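Local coordinates for NIPSNAP domain protein (Burkholderia xenovorans, PDB 5K9F), which is of unknown function, belongs to the NIPSNAP family of the dimeric alpha-beta barrel clan, and here holds oxamic acid in a pocket between sheet and helices, at residues Gln13-Leu18 against Arg58-Trp63; Gly40-Leu45 against Trp63-Phe68. All blocks are in the same frame, centred on the assembly; numbering follows the deposited sequence. Where two conformers were deposited one is given.

Both contacts use strand 58-65, one toward each of its neighbours in the antiparallel sheet. Interaction 1 zips its first part to strand 10-18; interaction 2 joins its end to the turn between helix 35-42 and strand 45-51. Their centres lie about 15 Å apart, and W63 belongs to both. Packing also links them directly, with L62 O 3.5 Å from L45 CD1. Oxamic acid sits by interaction 1, where Y16 OH lies 2.6 Å from N1 of the ligand. The side chain of W63 stays about 7 Å from it, yet its indole NH holds Q61, which reaches the ligand through a water. Interaction 2 is thus one shell further out.

Interaction 1 (Gln13-Leu18 against Arg58-Trp63); sequences QRTYWL and RVIQLW. With OXM (oxamic acid), chain B.
Y16 and V59 form a hydrogen-bonded antiparallel pair, with Y16 N 2.9 Å from V59 O, on the face that carries R14, Q61 and the oxamic acid. Y16 CB rests 3.6 Å from V59 CG2. That methyl also lies near CG, which is anti to the carbonyl carbon (chi1 -59°), and CD1, an apolar neighbour for the root of the ring. Further out, CE1 passes 3.8 Å from Q61 NE2, and water 1 sits over the ring centre, bound to V59 O and Q61 NE2. At the tip, OH is gripped by R14 NE and NH2, both 3.1 Å away and in the guanidinium plane, while E12 holds R14 NH1. The OXM amide nitrogen meets the ring edge at the hydroxyl. Tyrosine suits the place, joining an apolar root to a polar tip; Q61 OE1 accepts a hydrogen bond from W63 NE1 at 2.7 Å and is bridged by water 3 to ligand and hydroxyl. On the other face, R58 CG lies over the W17 pyrrole, 3.8 Å from its centroid; the R58 guanidinium bonds D55 O through NE and pairs through NH1 with E101 of the second subunit. Helices 23-33 and 35-42 cover the Y16 face, and strand 95-105 flanks strand 10-18.

Interaction 2 (Gly40-Leu45 against Trp63-Phe68); sequences GALGRL and WGFDSF
The turn from helix 35-42 into strand 45-51 meets the end of strand 58-65 here, within the ferredoxin-like sheet and helices expected of a dimeric alpha-beta barrel relative. L42 and L45 hold the W63 indole between them. L42 CD1 lies over the centre of one face, 3.9 Å from the six-membered ring centroid; L45 CD1 covers the opposite face at 3.7 Å, nearer the rim. L45 CB is also close to the ring, 3.6 Å from W63 CZ3, and CG beyond it stands anti to the backbone N (chi1 178°). Branched leucines suit this role, each offering a methyl to a broad flat surface. Between them G43 takes a positive phi of 108°, natural for glycine, as the chain leaves the helix. The backbones join where G64 N donates to R44 O at 2.9 Å, almost straight at 173°. Glycine suits position 64 because a side chain there would run into R44 NE. The R44 guanidinium passes with one face over G64 O. At its edge, NH1 makes a weak, long salt bridge to D66 OD1 (3.5 Å). Water 5 accepts from R44 N and lies within bonding reach of G64 O, and L42 O approaches F65 CE1 at 3.7 Å. Beyond, helix 68-79 packs on L42 and F65 through R74 and R71, strand 10-18 borders F65, and P110 of the second subunit packs on L45.

Interaction 1 (Gln13-Leu18 against Arg58-Trp63)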
ATOM      1  N   GLN A  13       3.532  -0.577 -19.432  1.00 10.58           N
ATOM      2  CA  GLN A  13       3.510  -1.824 -18.664  1.00 10.91           C
ATOM      3  C   GLN A  13       2.148  -1.929 -17.995  1.00 13.35           C
ATOM      4  O   GLN A  13       1.823  -1.128 -17.111  1.00 13.16           O
ATOM      5  CB  GLN A  13       4.631  -1.902 -17.622  1.00 11.58           C
ATOM      6  CG  GLN A  13       4.568  -3.251 -16.882  1.00 13.96           C
ATOM      7  CD  GLN A  13       5.786  -3.557 -16.029  1.00 23.36           C
ATOM      8  OE1 GLN A  13       6.073  -4.717 -15.752  1.00 35.85           O
ATOM      9  NE2 GLN A  13       6.479  -2.526 -15.582  1.00 26.50           N
ATOM     10  N   ARG A  14       1.358  -2.920 -18.407  1.00 10.35           N
ATOM     11  CA  ARG A  14       0.014  -3.124 -17.878  1.00 10.59           C
ATOM     12  C   ARG A  14       0.009  -4.343 -16.975  1.00 11.98           C
ATOM     13  O   ARG A  14       0.653  -5.351 -17.276  1.00 14.22           O
ATOM     14  CB  ARG A  14      -1.008  -3.353 -18.990  1.00 15.50           C
ATOM     15  CG  ARG A  14      -1.206  -2.201 -19.892  1.00 18.52           C
ATOM     16  CD  ARG A  14      -2.110  -2.590 -21.043  1.00 21.19           C
ATOM     17  NE  ARG A  14      -3.522  -2.745 -20.694  1.00 18.69           N
ATOM     18  CZ  ARG A  14      -4.376  -1.729 -20.530  1.00 19.09           C
ATOM     19  NH1 ARG A  14      -3.970  -0.465 -20.639  1.00 17.11           N
ATOM     20  NH2 ARG A  14      -5.640  -1.976 -20.264  1.00 18.91           N
ATOM     21  N   THR A  15      -0.735  -4.262 -15.882  1.00 10.26           N
ATOM     22  CA  THR A  15      -0.878  -5.395 -14.976  1.00 11.70           C
ATOM     23  C   THR A  15      -2.356  -5.683 -14.796  1.00 13.22           C
ATOM     24  O   THR A  15      -3.129  -4.775 -14.484  1.00 12.99           O
ATOM     25  CB  THR A  15      -0.246  -5.120 -13.599  1.00 10.87           C
ATOM     26  OG1 THR A  15       1.160  -4.866 -13.720  1.00 13.53           O
ATOM     27  CG2 THR A  15      -0.438  -6.314 -12.652  1.00 12.96           C
ATOM     28  N   TYR A  16      -2.740  -6.948 -14.948  1.00 11.32           N
ATOM     29  CA  TYR A  16      -4.074  -7.403 -14.586  1.00 12.44           C
ATOM     30  C   TYR A  16      -3.954  -8.366 -13.417  1.00 13.87           C
ATOM     31  O   TYR A  16      -3.119  -9.278 -13.442  1.00 14.94           O
ATOM     32  CB  TYR A  16      -4.775  -8.111 -15.748  1.00 10.56           C
ATOM     33  CG  TYR A  16      -4.963  -7.296 -16.999  1.00 13.38           C
ATOM     34  CD1 TYR A  16      -5.292  -7.920 -18.187  1.00 15.39           C
ATOM     35  CD2 TYR A  16      -4.842  -5.913 -16.987  1.00 12.64           C
ATOM     36  CE1 TYR A  16      -5.472  -7.200 -19.348  1.00 16.11           C
ATOM     37  CE2 TYR A  16      -5.027  -5.175 -18.159  1.00 14.42           C
ATOM     38  CZ  TYR A  16      -5.343  -5.832 -19.323  1.00 18.32           C
ATOM     39  OH  TYR A  16      -5.527  -5.114 -20.481  1.00 21.21           O
ATOM     40  N   TRP A  17      -4.773  -8.155 -12.391  1.00 10.10           N
ATOM     41  CA  TRP A  17      -4.935  -9.112 -11.310  1.00 10.48           C
ATOM     42  C   TRP A  17      -6.146  -9.967 -11.635  1.00 14.72           C
ATOM     43  O   TRP A  17      -7.248  -9.439 -11.802  1.00 14.93           O
ATOM     44  CB  TRP A  17      -5.126  -8.413  -9.960  1.00 12.88           C
ATOM     45  CG  TRP A  17      -3.889  -7.747  -9.407  1.00 13.61           C
ATOM     46  CD1 TRP A  17      -3.086  -8.215  -8.396  1.00 14.55           C
ATOM     47  CD2 TRP A  17      -3.325  -6.495  -9.819  1.00 12.42           C
ATOM     48  NE1 TRP A  17      -2.063  -7.337  -8.164  1.00 15.71           N
ATOM     49  CE2 TRP A  17      -2.182  -6.272  -9.017  1.00 15.73           C
ATOM     50  CE3 TRP A  17      -3.672  -5.543 -10.784  1.00 11.77           C
ATOM     51  CZ2 TRP A  17      -1.392  -5.135  -9.148  1.00 14.26           C
ATOM     52  CZ3 TRP A  17      -2.886  -4.412 -10.913  1.00 12.78           C
ATOM     53  CH2 TRP A  17      -1.764  -4.215 -10.090  1.00 15.76           C
ATOM     54  N   LEU A  18      -5.933 -11.273 -11.735  1.00 13.21           N
ATOM     55  CA  LEU A  18      -6.958 -12.227 -12.126  1.00 13.25           C
ATOM     56  C   LEU A  18      -7.504 -12.972 -10.917  1.00 14.94           C
ATOM     57  O   LEU A  18      -6.879 -13.025  -9.855  1.00 17.23           O
ATOM     58  CB  LEU A  18      -6.398 -13.235 -13.133  1.00 11.06           C
ATOM     59  CG  LEU A  18      -5.741 -12.636 -14.376  1.00 15.67           C
ATOM     60  CD1 LEU A  18      -5.329 -13.787 -15.291  1.00 16.33           C
ATOM     61  CD2 LEU A  18      -6.691 -11.698 -15.089  1.00 18.82           C
ATOM     62  N   ARG A  58      -1.160 -12.537 -11.369  1.00  9.99           N
ATOM     63  CA  ARG A  58      -0.986 -11.348 -12.186  1.00 10.61           C
ATOM     64  C   ARG A  58      -0.542 -11.737 -13.575  1.00 11.11           C
ATOM     65  O   ARG A  58       0.292 -12.634 -13.744  1.00 12.59           O
ATOM     66  CB  ARG A  58       0.079 -10.409 -11.615  1.00 11.11           C
ATOM     67  CG  ARG A  58      -0.338  -9.644 -10.382  1.00 12.27           C
ATOM     68  CD  ARG A  58       0.810  -8.729  -9.962  1.00 11.68           C
ATOM     69  NE  ARG A  58       1.956  -9.494  -9.452  1.00 11.16           N
ATOM     70  CZ  ARG A  58       3.219  -9.086  -9.503  1.00 12.81           C
ATOM     71  NH1 ARG A  58       3.536  -7.916 -10.058  1.00 15.33           N
ATOM     72  NH2 ARG A  58       4.180  -9.855  -8.984  1.00 14.48           N
ATOM     73  N   VAL A  59      -1.079 -11.058 -14.583  0.54 11.76           N
ATOM     74  CA  VAL A  59      -0.493 -11.089 -15.917  0.54 12.63           C
ATOM     75  C   VAL A  59      -0.004  -9.687 -16.243  0.54 15.36           C
ATOM     76  O   VAL A  59      -0.712  -8.699 -16.014  0.54 14.56           O
ATOM     77  CB  VAL A  59      -1.461 -11.627 -16.986  0.54 10.35           C
ATOM     78  CG1 VAL A  59      -1.679 -13.132 -16.789  0.54 13.32           C
ATOM     79  CG2 VAL A  59      -2.788 -10.885 -16.970  0.54 10.59           C
ATOM     80  N   ILE A  60       1.217  -9.608 -16.756  1.00 13.31           N
ATOM     81  CA  ILE A  60       1.949  -8.365 -16.936  1.00 12.60           C
ATOM     82  C   ILE A  60       2.358  -8.279 -18.393  1.00 11.92           C
ATOM     83  O   ILE A  60       2.965  -9.219 -18.923  1.00 13.63           O
ATOM     84  CB  ILE A  60       3.177  -8.319 -16.012  1.00 11.87           C
ATOM     85  CG1 ILE A  60       2.718  -8.321 -14.549  1.00 13.24           C
ATOM     86  CG2 ILE A  60       4.021  -7.100 -16.296  1.00 14.66           C
ATOM     87  CD1 ILE A  60       3.875  -8.544 -13.596  1.00 21.59           C
ATOM     88  N   GLN A  61       2.011  -7.168 -19.053  1.00 11.68           N
ATOM     89  CA  GLN A  61       2.348  -7.034 -20.461  1.00 13.68           C
ATOM     90  C   GLN A  61       3.064  -5.719 -20.717  1.00 14.34           C
ATOM     91  O   GLN A  61       2.752  -4.696 -20.111  1.00 14.62           O
ATOM     92  CB  GLN A  61       1.105  -7.142 -21.360  1.00 17.63           C
ATOM     93  CG  GLN A  61      -0.051  -6.277 -20.976  1.00 23.19           C
ATOM     94  CD  GLN A  61      -1.335  -6.739 -21.625  1.00 18.21           C
ATOM     95  OE1 GLN A  61      -1.656  -6.332 -22.734  1.00 24.09           O
ATOM     96  NE2 GLN A  61      -2.072  -7.607 -20.935  1.00 22.18           N
ATOM     97  N   LEU A  62       4.044  -5.757 -21.612  1.00 11.26           N
ATOM     98  CA  LEU A  62       4.757  -4.562 -22.029  0.64 11.83           C
ATOM     99  C   LEU A  62       4.556  -4.366 -23.521  1.00 13.99           C
ATOM    100  O   LEU A  62       4.746  -5.295 -24.306  1.00 13.73           O
ATOM    101  CB  LEU A  62       6.251  -4.648 -21.703  0.64 14.06           C
ATOM    102  CG  LEU A  62       6.564  -4.470 -20.213  0.64 13.19           C
ATOM    103  CD1 LEU A  62       6.440  -5.785 -19.462  0.64 17.47           C
ATOM    104  CD2 LEU A  62       7.946  -3.866 -20.035  0.64 15.87           C
ATOM    105  N   TRP A  63       4.165  -3.150 -23.895  1.00 11.94           N
ATOM    106  CA  TRP A  63       3.928  -2.765 -25.286  1.00 11.36           C
ATOM    107  C   TRP A  63       4.754  -1.534 -25.619  1.00 13.29           C
ATOM    108  O   TRP A  63       4.874  -0.623 -24.797  1.00 15.75           O
ATOM    109  CB  TRP A  63       2.445  -2.440 -25.527  1.00 14.72           C
ATOM    110  CG  TRP A  63       1.526  -3.600 -25.331  1.00 14.50           C
ATOM    111  CD1 TRP A  63       0.886  -3.953 -24.180  1.00 16.88           C
ATOM    112  CD2 TRP A  63       1.150  -4.567 -26.317  1.00 15.28           C
ATOM    113  NE1 TRP A  63       0.121  -5.085 -24.394  1.00 18.54           N
ATOM    114  CE2 TRP A  63       0.279  -5.483 -25.693  1.00 15.75           C
ATOM    115  CE3 TRP A  63       1.478  -4.756 -27.667  1.00 17.89           C
ATOM    116  CZ2 TRP A  63      -0.282  -6.562 -26.379  1.00 20.30           C
ATOM    117  CZ3 TRP A  63       0.918  -5.821 -28.343  1.00 20.99           C
ATOM    118  CH2 TRP A  63       0.055  -6.715 -27.693  1.00 23.76           C
TER
HETATM  119  C1  OXM B 201      -7.191  -7.712 -22.364  1.00 26.20           C
HETATM  120  N1  OXM B 201      -6.532  -6.560 -22.440  1.00 17.97           N
HETATM  121  O1  OXM B 201      -6.695  -8.809 -22.701  1.00 30.18           O
HETATM  122  C2  OXM B 201      -8.570  -7.743 -21.841  1.00 24.18           C
HETATM  123  O2  OXM B 201      -9.113  -8.865 -21.703  1.00 36.66           O
HETATM  124  O3  OXM B 201      -9.162  -6.681 -21.539  1.00 36.44           O
HETATM  125  O   HOH W   1      -1.813  -7.227 -18.161  1.00 22.72           O
HETATM  126  O   HOH W   2       2.737  -5.668 -11.654  1.00 19.23           O
HETATM  127  O   HOH W   3      -3.968  -5.413 -22.765  1.00 28.48           O

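Interaction 2 (Gly40-Leu45 against Trp63-Phe68)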
ATOM      1  N   GLY A  40      -1.990  -7.226 -33.582  1.00 23.33           N
ATOM      2  CA  GLY A  40      -2.168  -6.600 -34.879  1.00 24.37           C
ATOM      3  C   GLY A  40      -2.498  -5.124 -34.769  1.00 26.98           C
ATOM      4  O   GLY A  40      -2.010  -4.308 -35.552  1.00 28.53           O
ATOM      5  N   ALA A  41      -3.314  -4.760 -33.782  1.00 20.19           N
ATOM      6  CA  ALA A  41      -3.719  -3.369 -33.622  1.00 20.41           C
ATOM      7  C   ALA A  41      -2.637  -2.536 -32.946  1.00 22.12           C
ATOM      8  O   ALA A  41      -2.377  -1.397 -33.356  1.00 20.03           O
ATOM      9  CB  ALA A  41      -5.010  -3.290 -32.808  1.00 18.96           C
ATOM     10  N   LEU A  42      -2.025  -3.071 -31.889  1.00 18.30           N
ATOM     11  CA  LEU A  42      -1.108  -2.280 -31.076  1.00 15.37           C
ATOM     12  C   LEU A  42       0.306  -2.259 -31.634  1.00 20.72           C
ATOM     13  O   LEU A  42       1.029  -1.275 -31.429  1.00 20.40           O
ATOM     14  CB  LEU A  42      -1.090  -2.806 -29.640  1.00 15.16           C
ATOM     15  CG  LEU A  42      -2.425  -2.706 -28.898  1.00 15.98           C
ATOM     16  CD1 LEU A  42      -2.277  -3.096 -27.425  1.00 17.13           C
ATOM     17  CD2 LEU A  42      -3.041  -1.320 -29.022  1.00 16.92           C
ATOM     18  N   GLY A  43       0.769  -3.315 -32.301  0.57 18.63           N
ATOM     19  CA  GLY A  43       2.005  -3.174 -33.060  0.57 20.63           C
ATOM     20  C   GLY A  43       3.294  -3.831 -32.586  0.57 23.73           C
ATOM     21  O   GLY A  43       3.950  -4.516 -33.378  0.57 25.11           O
ATOM     22  N   ARG A  44       3.702  -3.609 -31.333  1.00 19.40           N
ATOM     23  CA  ARG A  44       4.959  -4.152 -30.810  1.00 19.07           C
ATOM     24  C   ARG A  44       4.777  -4.694 -29.395  1.00 16.08           C
ATOM     25  O   ARG A  44       4.863  -3.939 -28.424  1.00 18.78           O
ATOM     26  CB  ARG A  44       6.029  -3.066 -30.844  1.00 20.18           C
ATOM     27  CG  ARG A  44       7.434  -3.516 -30.480  1.00 26.84           C
ATOM     28  CD  ARG A  44       8.482  -2.574 -31.088  1.00 49.95           C
ATOM     29  NE  ARG A  44       8.292  -1.176 -30.692  1.00 62.15           N
ATOM     30  CZ  ARG A  44       7.885  -0.205 -31.508  1.00 60.36           C
ATOM     31  NH1 ARG A  44       7.740   1.033 -31.052  1.00 52.73           N
ATOM     32  NH2 ARG A  44       7.627  -0.467 -32.780  1.00 59.03           N
ATOM     33  N   LEU A  45       4.562  -6.009 -29.284  1.00 17.32           N
ATOM     34  CA  LEU A  45       4.563  -6.671 -27.978  1.00 14.42           C
ATOM     35  C   LEU A  45       6.003  -6.890 -27.541  1.00 17.94           C
ATOM     36  O   LEU A  45       6.789  -7.502 -28.274  1.00 21.38           O
ATOM     37  CB  LEU A  45       3.820  -8.004 -28.055  1.00 16.73           C
ATOM     38  CG  LEU A  45       3.775  -8.849 -26.772  1.00 15.38           C
ATOM     39  CD1 LEU A  45       3.048  -8.093 -25.674  1.00 15.77           C
ATOM     40  CD2 LEU A  45       3.093 -10.185 -27.039  1.00 21.07           C
ATOM     41  N   TRP A  63       4.165  -3.150 -23.895  1.00 11.94           N
ATOM     42  CA  TRP A  63       3.928  -2.765 -25.286  1.00 11.36           C
ATOM     43  C   TRP A  63       4.754  -1.534 -25.619  1.00 13.29           C
ATOM     44  O   TRP A  63       4.874  -0.623 -24.797  1.00 15.75           O
ATOM     45  CB  TRP A  63       2.445  -2.440 -25.527  1.00 14.72           C
ATOM     46  CG  TRP A  63       1.526  -3.600 -25.331  1.00 14.50           C
ATOM     47  CD1 TRP A  63       0.886  -3.953 -24.180  1.00 16.88           C
ATOM     48  CD2 TRP A  63       1.150  -4.567 -26.317  1.00 15.28           C
ATOM     49  NE1 TRP A  63       0.121  -5.085 -24.394  1.00 18.54           N
ATOM     50  CE2 TRP A  63       0.279  -5.483 -25.693  1.00 15.75           C
ATOM     51  CE3 TRP A  63       1.478  -4.756 -27.667  1.00 17.89           C
ATOM     52  CZ2 TRP A  63      -0.282  -6.562 -26.379  1.00 20.30           C
ATOM     53  CZ3 TRP A  63       0.918  -5.821 -28.343  1.00 20.99           C
ATOM     54  CH2 TRP A  63       0.055  -6.715 -27.693  1.00 23.76           C
ATOM     55  N   GLY A  64       5.317  -1.504 -26.826  1.00 14.15           N
ATOM     56  CA  GLY A  64       6.100  -0.372 -27.294  1.00 14.71           C
ATOM     57  C   GLY A  64       5.341   0.422 -28.349  1.00 16.92           C
ATOM     58  O   GLY A  64       4.796  -0.151 -29.293  1.00 20.29           O
ATOM     59  N   PHE A  65       5.337   1.748 -28.183  1.00 15.47           N
ATOM     60  CA  PHE A  65       4.638   2.647 -29.096  1.00 14.59           C
ATOM     61  C   PHE A  65       5.570   3.740 -29.593  1.00 16.10           C
ATOM     62  O   PHE A  65       6.457   4.198 -28.868  1.00 18.34           O
ATOM     63  CB  PHE A  65       3.427   3.288 -28.418  1.00 15.17           C
ATOM     64  CG  PHE A  65       2.390   2.298 -27.986  1.00 14.44           C
ATOM     65  CD1 PHE A  65       1.490   1.780 -28.901  1.00 18.08           C
ATOM     66  CD2 PHE A  65       2.298   1.904 -26.656  1.00 14.41           C
ATOM     67  CE1 PHE A  65       0.510   0.870 -28.506  1.00 15.43           C
ATOM     68  CE2 PHE A  65       1.335   0.985 -26.255  1.00 17.06           C
ATOM     69  CZ  PHE A  65       0.437   0.473 -27.175  1.00 14.75           C
ATOM     70  N   ASP A  66       5.354   4.160 -30.848  1.00 16.95           N
ATOM     71  CA  ASP A  66       6.139   5.257 -31.404  1.00 19.77           C
ATOM     72  C   ASP A  66       5.920   6.547 -30.628  1.00 22.85           C
ATOM     73  O   ASP A  66       6.834   7.373 -30.519  1.00 24.15           O
ATOM     74  CB  ASP A  66       5.779   5.482 -32.873  1.00 22.52           C
ATOM     75  CG  ASP A  66       6.130   4.304 -33.753  1.00 37.11           C
ATOM     76  OD1 ASP A  66       7.002   3.501 -33.359  1.00 35.14           O
ATOM     77  OD2 ASP A  66       5.538   4.193 -34.853  1.00 39.75           O
ATOM     78  N   SER A  67       4.719   6.741 -30.096  1.00 19.07           N
ATOM     79  CA  SER A  67       4.361   7.971 -29.407  1.00 18.86           C
ATOM     80  C   SER A  67       3.077   7.729 -28.634  1.00 18.79           C
ATOM     81  O   SER A  67       2.358   6.756 -28.876  1.00 17.91           O
ATOM     82  CB  SER A  67       4.163   9.131 -30.385  1.00 24.45           C
ATOM     83  OG  SER A  67       3.052   8.890 -31.233  1.00 22.10           O
ATOM     84  N   PHE A  68       2.784   8.645 -27.711  1.00 18.96           N
ATOM     85  CA  PHE A  68       1.501   8.588 -27.018  1.00 19.14           C
ATOM     86  C   PHE A  68       0.346   8.756 -28.001  1.00 17.98           C
ATOM     87  O   PHE A  68      -0.674   8.057 -27.899  1.00 17.50           O
ATOM     88  CB  PHE A  68       1.467   9.665 -25.932  1.00 18.17           C
ATOM     89  CG  PHE A  68       0.282   9.588 -25.012  1.00 16.73           C
ATOM     90  CD1 PHE A  68       0.379   8.925 -23.809  1.00 15.77           C
ATOM     91  CD2 PHE A  68      -0.917  10.219 -25.336  1.00 16.57           C
ATOM     92  CE1 PHE A  68      -0.700   8.868 -22.938  1.00 20.26           C
ATOM     93  CE2 PHE A  68      -1.996  10.166 -24.471  1.00 16.90           C
ATOM     94  CZ  PHE A  68      -1.892   9.493 -23.277  1.00 16.74           C
TER
HETATM   95  O   HOH W   4       3.420  -0.082 -31.688  1.00 23.79           O
HETATM   96  O   HOH W   5       2.538  -2.007 -29.195  1.00 24.29           O